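Local coordinates for protein putative protease (Parabacteroides distasonis ATCC 8503, PDB 3KD4) that is of unknown function but may be a protease, probably exported from the cell, at residues V455-T460 / I466-T471; V427-T432 / D498-L503. All blocks are in the same frame, centred on the assembly; numbering follows the deposited sequence.

Contact 1: V455-T460 / I466-T471; sequences VTRTIT and IEVVRT
T456 pairs with T471, T458 with V469 and T460 with E467 in a beta hairpin whose two strands run antiparallel, their axes 4.7 Å apart. Each of these hydrogen-bonded pairs is closed by two backbone bonds, and E467 N to T460 O, at 2.9 Å, is the straightest of the six (173° at the hydrogen), although the donor stands above the carbonyl plane. Between them, R457 opposite R470 and I459 opposite V468 form non-hydrogen-bonded pairs, where CA-H groups lean on facing carbonyls.

The threonine-rich face is polar. T456 OG1 and T471 OG1 share a short hydrogen bond of 2.5 Å as the two side chains meet at an angle. Each hydroxyl sits between its own backbone N and carbonyl carbon (chi1 70° and 75°), which turns the two oxygens toward each other across the strand pair. One water bridges T456 OG1 and V469 O; another accepts from T458 OG1 and donates to E467 O.

The other face is buried, with I459, V468 and the aliphatic parts of R457 and R470: I459 CG2 meets I466 CG2 at 3.6 Å, and R457 CG passes over V468 CG1. L502 of strand 501-505 packs on I459 and V468. The two arginines, both bent at chi3, end on the 481-500 region, with R457 NE and R470 NE 6.3 Å apart. R470 makes a cation-pi contact with W494 and donates from NH2 to W494 O, while R457 NH1 donates to the backbone O of N499.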
ATOM      1  N   VAL A 455       0.476  26.188 -12.611  1.00 21.47           N
ATOM      2  CA  VAL A 455       0.947  25.621 -13.877  1.00 21.42           C
ATOM      3  C   VAL A 455       1.249  26.802 -14.814  1.00 21.76           C
ATOM      4  O   VAL A 455       0.469  27.749 -14.889  1.00 22.74           O
ATOM      5  CB  VAL A 455      -0.089  24.691 -14.540  1.00 21.51           C
ATOM      6  CG1 VAL A 455       0.344  24.296 -15.946  1.00 20.38           C
ATOM      7  CG2 VAL A 455      -0.341  23.444 -13.692  1.00 20.51           C
ATOM      8  N   THR A 456       2.390  26.772 -15.493  1.00 22.06           N
ATOM      9  CA  THR A 456       2.689  27.812 -16.441  1.00 22.31           C
ATOM     10  C   THR A 456       3.174  27.241 -17.748  1.00 23.09           C
ATOM     11  O   THR A 456       3.735  26.133 -17.801  1.00 23.23           O
ATOM     12  CB  THR A 456       3.786  28.781 -15.931  1.00 22.82           C
ATOM     13  OG1 THR A 456       5.024  28.077 -15.908  1.00 23.19           O
ATOM     14  CG2 THR A 456       3.443  29.397 -14.536  1.00 20.91           C
ATOM     15  N   ARG A 457       3.015  28.050 -18.793  1.00 22.60           N
ATOM     16  CA  ARG A 457       3.586  27.767 -20.095  1.00 22.71           C
ATOM     17  C   ARG A 457       4.115  29.076 -20.673  1.00 23.29           C
ATOM     18  O   ARG A 457       3.391  30.085 -20.724  1.00 21.76           O
ATOM     19  CB  ARG A 457       2.534  27.186 -21.030  1.00 21.87           C
ATOM     20  CG  ARG A 457       3.092  26.766 -22.351  1.00 22.35           C
ATOM     21  CD  ARG A 457       1.997  26.304 -23.275  1.00 22.96           C
ATOM     22  NE  ARG A 457       1.321  27.415 -23.927  1.00 21.87           N
ATOM     23  CZ  ARG A 457       0.360  27.282 -24.838  1.00 23.31           C
ATOM     24  NH1 ARG A 457      -0.070  26.076 -25.193  1.00 23.19           N
ATOM     25  NH2 ARG A 457      -0.162  28.360 -25.422  1.00 22.26           N
ATOM     26  N   THR A 458       5.377  29.070 -21.081  1.00 23.45           N
ATOM     27  CA  THR A 458       5.925  30.228 -21.768  1.00 24.06           C
ATOM     28  C   THR A 458       6.389  29.754 -23.128  1.00 24.55           C
ATOM     29  O   THR A 458       6.857  28.627 -23.272  1.00 24.05           O
ATOM     30  CB  THR A 458       7.115  30.829 -21.028  1.00 24.45           C
ATOM     31  OG1 THR A 458       8.130  29.835 -20.956  1.00 26.02           O
ATOM     32  CG2 THR A 458       6.747  31.245 -19.642  1.00 23.98           C
ATOM     33  N   ILE A 459       6.254  30.615 -24.134  1.00 25.23           N
ATOM     34  CA  ILE A 459       6.637  30.271 -25.503  1.00 25.74           C
ATOM     35  C   ILE A 459       7.499  31.441 -25.976  1.00 28.14           C
ATOM     36  O   ILE A 459       7.034  32.603 -25.983  1.00 27.78           O
ATOM     37  CB  ILE A 459       5.432  30.108 -26.420  1.00 25.57           C
ATOM     38  CG1 ILE A 459       4.530  28.951 -25.948  1.00 22.31           C
ATOM     39  CG2 ILE A 459       5.908  29.913 -27.856  1.00 23.61           C
ATOM     40  CD1 ILE A 459       3.197  28.819 -26.762  1.00 18.15           C
ATOM     41  N   THR A 460       8.748  31.141 -26.321  1.00 29.05           N
ATOM     42  CA  THR A 460       9.710  32.179 -26.646  0.50 30.29           C
ATOM     43  C   THR A 460      10.504  31.834 -27.905  1.00 30.70           C
ATOM     44  O   THR A 460      11.349  30.938 -27.906  1.00 30.07           O
ATOM     45  CB  THR A 460      10.676  32.413 -25.496  0.50 30.50           C
ATOM     46  OG1 THR A 460      11.435  31.225 -25.282  0.50 32.08           O
ATOM     47  CG2 THR A 460       9.924  32.769 -24.222  0.50 29.72           C
ATOM     48  N   ILE A 466      11.983  27.717 -31.330  1.00 29.64           N
ATOM     49  CA  ILE A 466      11.043  28.224 -30.345  1.00 29.01           C
ATOM     50  C   ILE A 466      11.209  27.366 -29.096  1.00 28.40           C
ATOM     51  O   ILE A 466      11.199  26.130 -29.173  1.00 27.34           O
ATOM     52  CB  ILE A 466       9.604  28.116 -30.826  1.00 29.23           C
ATOM     53  CG1 ILE A 466       9.423  28.923 -32.114  1.00 29.52           C
ATOM     54  CG2 ILE A 466       8.618  28.550 -29.709  1.00 27.84           C
ATOM     55  CD1 ILE A 466       8.244  28.395 -32.960  1.00 29.35           C
ATOM     56  N   GLU A 467      11.383  28.042 -27.964  1.00 27.85           N
ATOM     57  CA  GLU A 467      11.496  27.380 -26.696  1.00 27.88           C
ATOM     58  C   GLU A 467      10.180  27.416 -25.959  1.00 26.41           C
ATOM     59  O   GLU A 467       9.657  28.492 -25.672  1.00 25.91           O
ATOM     60  CB  GLU A 467      12.541  28.073 -25.844  1.00 28.77           C
ATOM     61  CG  GLU A 467      12.717  27.403 -24.496  1.00 32.65           C
ATOM     62  CD  GLU A 467      13.434  28.284 -23.502  1.00 38.70           C
ATOM     63  OE1 GLU A 467      12.991  29.461 -23.308  1.00 42.70           O
ATOM     64  OE2 GLU A 467      14.405  27.784 -22.893  1.00 38.87           O
ATOM     65  N   VAL A 468       9.675  26.245 -25.592  1.00 25.52           N
ATOM     66  CA  VAL A 468       8.460  26.183 -24.809  1.00 24.35           C
ATOM     67  C   VAL A 468       8.798  25.630 -23.440  1.00 23.91           C
ATOM     68  O   VAL A 468       9.306  24.518 -23.362  1.00 24.53           O
ATOM     69  CB  VAL A 468       7.417  25.282 -25.494  1.00 24.60           C
ATOM     70  CG1 VAL A 468       6.115  25.249 -24.659  1.00 21.75           C
ATOM     71  CG2 VAL A 468       7.150  25.764 -26.909  1.00 23.54           C
ATOM     72  N   VAL A 469       8.517  26.375 -22.366  1.00 23.14           N
ATOM     73  CA  VAL A 469       8.746  25.846 -21.002  1.00 22.38           C
ATOM     74  C   VAL A 469       7.404  25.618 -20.285  1.00 22.01           C
ATOM     75  O   VAL A 469       6.603  26.536 -20.145  1.00 22.30           O
ATOM     76  CB  VAL A 469       9.664  26.761 -20.151  1.00 22.43           C
ATOM     77  CG1 VAL A 469       9.926  26.153 -18.759  1.00 21.24           C
ATOM     78  CG2 VAL A 469      10.985  27.051 -20.879  1.00 20.93           C
ATOM     79  N   ARG A 470       7.159  24.387 -19.859  1.00 21.22           N
ATOM     80  CA  ARG A 470       5.986  24.072 -19.042  1.00 21.88           C
ATOM     81  C   ARG A 470       6.435  23.746 -17.629  1.00 22.06           C
ATOM     82  O   ARG A 470       7.359  22.959 -17.463  1.00 22.39           O
ATOM     83  CB  ARG A 470       5.230  22.875 -19.623  1.00 21.55           C
ATOM     84  CG  ARG A 470       4.856  23.015 -21.108  1.00 23.50           C
ATOM     85  CD  ARG A 470       3.986  21.864 -21.518  1.00 24.58           C
ATOM     86  NE  ARG A 470       2.657  22.056 -20.949  1.00 26.20           N
ATOM     87  CZ  ARG A 470       1.880  21.097 -20.466  1.00 24.26           C
ATOM     88  NH1 ARG A 470       2.286  19.841 -20.424  1.00 24.63           N
ATOM     89  NH2 ARG A 470       0.686  21.418 -20.008  1.00 25.78           N
ATOM     90  N   THR A 471       5.784  24.353 -16.633  1.00 21.84           N
ATOM     91  CA  THR A 471       6.010  24.061 -15.224  1.00 21.68           C
ATOM     92  C   THR A 471       4.710  23.723 -14.478  1.00 22.15           C
ATOM     93  O   THR A 471       3.611  24.233 -14.820  1.00 21.13           O
ATOM     94  CB  THR A 471       6.686  25.251 -14.493  1.00 22.35           C
ATOM     95  OG1 THR A 471       5.723  26.291 -14.285  1.00 22.83           O
ATOM     96  CG2 THR A 471       7.848  25.809 -15.325  1.00 21.50           C
TER
HETATM   97  O   HOH W   1       6.758  28.125 -17.879  1.00 26.82           O
HETATM   98  O   HOH W   2       9.749  29.926 -23.232  1.00 32.77           O

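Contact 2: V427-T432 / D498-L503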
ATOM      1  N   VAL A 427       9.483  21.162 -17.874  1.00 23.09           N
ATOM      2  CA  VAL A 427       9.799  20.515 -19.137  1.00 23.17           C
ATOM      3  C   VAL A 427      10.086  21.611 -20.167  1.00 23.26           C
ATOM      4  O   VAL A 427       9.243  22.492 -20.389  1.00 22.48           O
ATOM      5  CB  VAL A 427       8.657  19.600 -19.643  1.00 22.87           C
ATOM      6  CG1 VAL A 427       9.090  18.875 -20.948  1.00 22.87           C
ATOM      7  CG2 VAL A 427       8.262  18.590 -18.554  1.00 22.67           C
ATOM      8  N   THR A 428      11.269  21.547 -20.779  1.00 23.36           N
ATOM      9  CA  THR A 428      11.700  22.524 -21.769  1.00 23.96           C
ATOM     10  C   THR A 428      11.756  21.898 -23.147  1.00 24.07           C
ATOM     11  O   THR A 428      12.500  20.948 -23.365  1.00 24.39           O
ATOM     12  CB  THR A 428      13.062  23.072 -21.417  1.00 23.36           C
ATOM     13  OG1 THR A 428      12.963  23.749 -20.167  1.00 24.45           O
ATOM     14  CG2 THR A 428      13.566  24.065 -22.498  1.00 24.72           C
ATOM     15  N   TYR A 429      10.969  22.434 -24.082  1.00 23.91           N
ATOM     16  CA  TYR A 429      10.951  21.914 -25.446  1.00 23.29           C
ATOM     17  C   TYR A 429      11.730  22.884 -26.326  1.00 23.94           C
ATOM     18  O   TYR A 429      11.543  24.085 -26.226  1.00 24.26           O
ATOM     19  CB  TYR A 429       9.528  21.791 -25.986  1.00 23.41           C
ATOM     20  CG  TYR A 429       8.636  20.845 -25.238  1.00 21.61           C
ATOM     21  CD1 TYR A 429       7.882  21.275 -24.149  1.00 22.82           C
ATOM     22  CD2 TYR A 429       8.550  19.522 -25.606  1.00 21.62           C
ATOM     23  CE1 TYR A 429       7.072  20.394 -23.448  1.00 21.77           C
ATOM     24  CE2 TYR A 429       7.744  18.631 -24.917  1.00 21.99           C
ATOM     25  CZ  TYR A 429       7.000  19.074 -23.841  1.00 22.17           C
ATOM     26  OH  TYR A 429       6.203  18.181 -23.164  1.00 24.76           O
ATOM     27  N   THR A 430      12.628  22.374 -27.161  1.00 24.11           N
ATOM     28  CA  THR A 430      13.260  23.221 -28.152  1.00 24.69           C
ATOM     29  C   THR A 430      12.708  22.772 -29.501  1.00 25.11           C
ATOM     30  O   THR A 430      12.885  21.616 -29.918  1.00 24.97           O
ATOM     31  CB  THR A 430      14.794  23.172 -28.109  1.00 24.80           C
ATOM     32  OG1 THR A 430      15.241  23.618 -26.823  1.00 24.70           O
ATOM     33  CG2 THR A 430      15.389  24.094 -29.180  1.00 22.99           C
ATOM     34  N   VAL A 431      11.972  23.677 -30.125  1.00 24.90           N
ATOM     35  CA  VAL A 431      11.254  23.368 -31.328  1.00 25.67           C
ATOM     36  C   VAL A 431      11.938  24.068 -32.504  1.00 26.03           C
ATOM     37  O   VAL A 431      12.119  25.287 -32.476  1.00 25.76           O
ATOM     38  CB  VAL A 431       9.786  23.834 -31.230  1.00 25.38           C
ATOM     39  CG1 VAL A 431       9.072  23.512 -32.521  1.00 26.20           C
ATOM     40  CG2 VAL A 431       9.101  23.176 -30.034  1.00 24.95           C
ATOM     41  N   THR A 432      12.328  23.290 -33.511  1.00 26.27           N
ATOM     42  CA  THR A 432      12.882  23.860 -34.738  1.00 26.75           C
ATOM     43  C   THR A 432      11.912  23.635 -35.907  1.00 27.75           C
ATOM     44  O   THR A 432      11.865  22.556 -36.495  1.00 28.59           O
ATOM     45  CB  THR A 432      14.265  23.308 -35.057  1.00 26.46           C
ATOM     46  OG1 THR A 432      15.142  23.551 -33.950  1.00 23.98           O
ATOM     47  CG2 THR A 432      14.845  24.009 -36.318  1.00 26.10           C
ATOM     48  N   ASP A 498      -4.305  19.509 -25.684  1.00 21.27           N
ATOM     49  CA  ASP A 498      -4.347  20.783 -26.415  1.00 21.24           C
ATOM     50  C   ASP A 498      -3.320  21.768 -25.881  1.00 20.63           C
ATOM     51  O   ASP A 498      -2.828  22.622 -26.610  1.00 20.21           O
ATOM     52  CB  ASP A 498      -5.731  21.428 -26.330  1.00 21.35           C
ATOM     53  CG  ASP A 498      -6.718  20.796 -27.250  1.00 22.82           C
ATOM     54  OD1 ASP A 498      -6.277  20.038 -28.136  1.00 25.85           O
ATOM     55  OD2 ASP A 498      -7.934  21.041 -27.081  1.00 23.38           O
ATOM     56  N   ASN A 499      -2.983  21.655 -24.605  1.00 20.22           N
ATOM     57  CA  ASN A 499      -2.062  22.621 -24.009  1.00 19.95           C
ATOM     58  C   ASN A 499      -0.631  22.407 -24.438  1.00 19.82           C
ATOM     59  O   ASN A 499       0.221  23.219 -24.146  1.00 20.20           O
ATOM     60  CB  ASN A 499      -2.227  22.616 -22.480  1.00 20.15           C
ATOM     61  CG  ASN A 499      -3.627  23.011 -22.049  1.00 19.50           C
ATOM     62  OD1 ASN A 499      -4.370  23.616 -22.823  1.00 20.26           O
ATOM     63  ND2 ASN A 499      -3.977  22.736 -20.787  1.00 19.70           N
ATOM     64  N   ARG A 500      -0.389  21.340 -25.187  1.00 20.95           N
ATOM     65  CA  ARG A 500       0.939  21.044 -25.764  1.00 22.04           C
ATOM     66  C   ARG A 500       1.008  21.267 -27.285  1.00 22.41           C
ATOM     67  O   ARG A 500       2.017  20.903 -27.947  1.00 23.29           O
ATOM     68  CB  ARG A 500       1.333  19.584 -25.434  1.00 21.96           C
ATOM     69  CG  ARG A 500       1.793  19.400 -24.026  1.00 22.26           C
ATOM     70  CD  ARG A 500       2.258  17.965 -23.727  1.00 24.27           C
ATOM     71  NE  ARG A 500       1.141  17.028 -23.663  1.00 24.15           N
ATOM     72  CZ  ARG A 500       0.816  16.150 -24.605  1.00 24.92           C
ATOM     73  NH1 ARG A 500       1.521  16.003 -25.714  1.00 27.60           N
ATOM     74  NH2 ARG A 500      -0.224  15.375 -24.428  1.00 25.38           N
ATOM     75  N   VAL A 501      -0.048  21.840 -27.853  1.00 22.32           N
ATOM     76  CA  VAL A 501      -0.084  22.056 -29.285  1.00 22.51           C
ATOM     77  C   VAL A 501       0.493  23.419 -29.652  1.00 22.38           C
ATOM     78  O   VAL A 501       0.129  24.435 -29.047  1.00 22.72           O
ATOM     79  CB  VAL A 501      -1.511  21.949 -29.833  1.00 22.12           C
ATOM     80  CG1 VAL A 501      -1.566  22.430 -31.288  1.00 22.48           C
ATOM     81  CG2 VAL A 501      -2.008  20.512 -29.693  1.00 22.33           C
ATOM     82  N   LEU A 502       1.359  23.418 -30.655  1.00 22.17           N
ATOM     83  CA  LEU A 502       1.761  24.628 -31.381  1.00 22.16           C
ATOM     84  C   LEU A 502       1.219  24.495 -32.807  1.00 22.29           C
ATOM     85  O   LEU A 502       1.313  23.433 -33.435  1.00 22.30           O
ATOM     86  CB  LEU A 502       3.284  24.796 -31.444  1.00 22.28           C
ATOM     87  CG  LEU A 502       4.055  24.966 -30.131  1.00 22.70           C
ATOM     88  CD1 LEU A 502       5.575  25.056 -30.473  1.00 21.97           C
ATOM     89  CD2 LEU A 502       3.568  26.184 -29.364  1.00 19.67           C
ATOM     90  N   LEU A 503       0.612  25.560 -33.292  1.00 22.15           N
ATOM     91  CA  LEU A 503       0.038  25.596 -34.633  1.00 23.02           C
ATOM     92  C   LEU A 503       0.901  26.505 -35.488  1.00 22.76           C
ATOM     93  O   LEU A 503       1.278  27.598 -35.060  1.00 22.77           O
ATOM     94  CB  LEU A 503      -1.396  26.136 -34.585  1.00 22.88           C
ATOM     95  CG  LEU A 503      -2.180  26.238 -35.882  1.00 25.44           C
ATOM     96  CD1 LEU A 503      -2.519  24.849 -36.482  1.00 25.45           C
ATOM     97  CD2 LEU A 503      -3.455  27.099 -35.605  1.00 26.17           C
TER
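Two beta sheets packed face to face meet here: strand 423-433 of the mixed five-stranded sheet presents Y429 and V431 to R500, the last residue of a 3-10 turn, and to L502 of strand 501-505, which belongs to a small antiparallel sheet. The backbones stay well apart, with Y429 CA and R500 CA separated by 10.1 Å, so side chains alone span the gap and no hydrogen bond crosses it.

V431 and L502 reach for each other tip to tip, CG2 to CD1 at 4.0 Å. The L502 branch gets there because CG lies anti to the carbonyl carbon (chi1 -62°) and CD1 continues outward in an extended line (chi2 178°). Beside this pair, Y429 and R500 meet obliquely through the phenol oxygen OH and the methylene CD, 4.0 Å apart, with ring and guanidinium planes 30° from each other. Their polar ends are bound separately: Y429 OH bonds to P395 O and R500 NH1 to L394 O, so the loop after strand 389-393 holds both groups in place.

R500 belongs to a short 3-10 turn, 498-500, bonded from V501 N to D498 O. N499 ND2 ties that turn back to E493 O in helix 481-495. Around the contact, L394 touches both Y429 and V431, I380 of strand 370-380 packs on V431, and strand 389-393 borders R500 and V501.

The centres of contacts 1 and 2 lie about 8 Å apart, both within the DUF3858 part of the chain and far from its centre. In sequence, 427-432 comes first, the hairpin of contact 1 follows, and 498-503 comes last, after helix 481-495. Strand 465-474 of contact 1 lies next to strand 423-433 of contact 2 in the five-stranded sheet, where I466 N and V431 O (2.7 Å) and V468 O and Y429 N (2.8 Å) probably form hydrogen bonds. The small sheet reaches contact 1 through L502 CD2 on I459 CD1, and the preceding 3-10 turn through R500 CG on R470 NH1. Together they join the five-stranded sheet to the small sheet and the 3-10 turn near the C terminus.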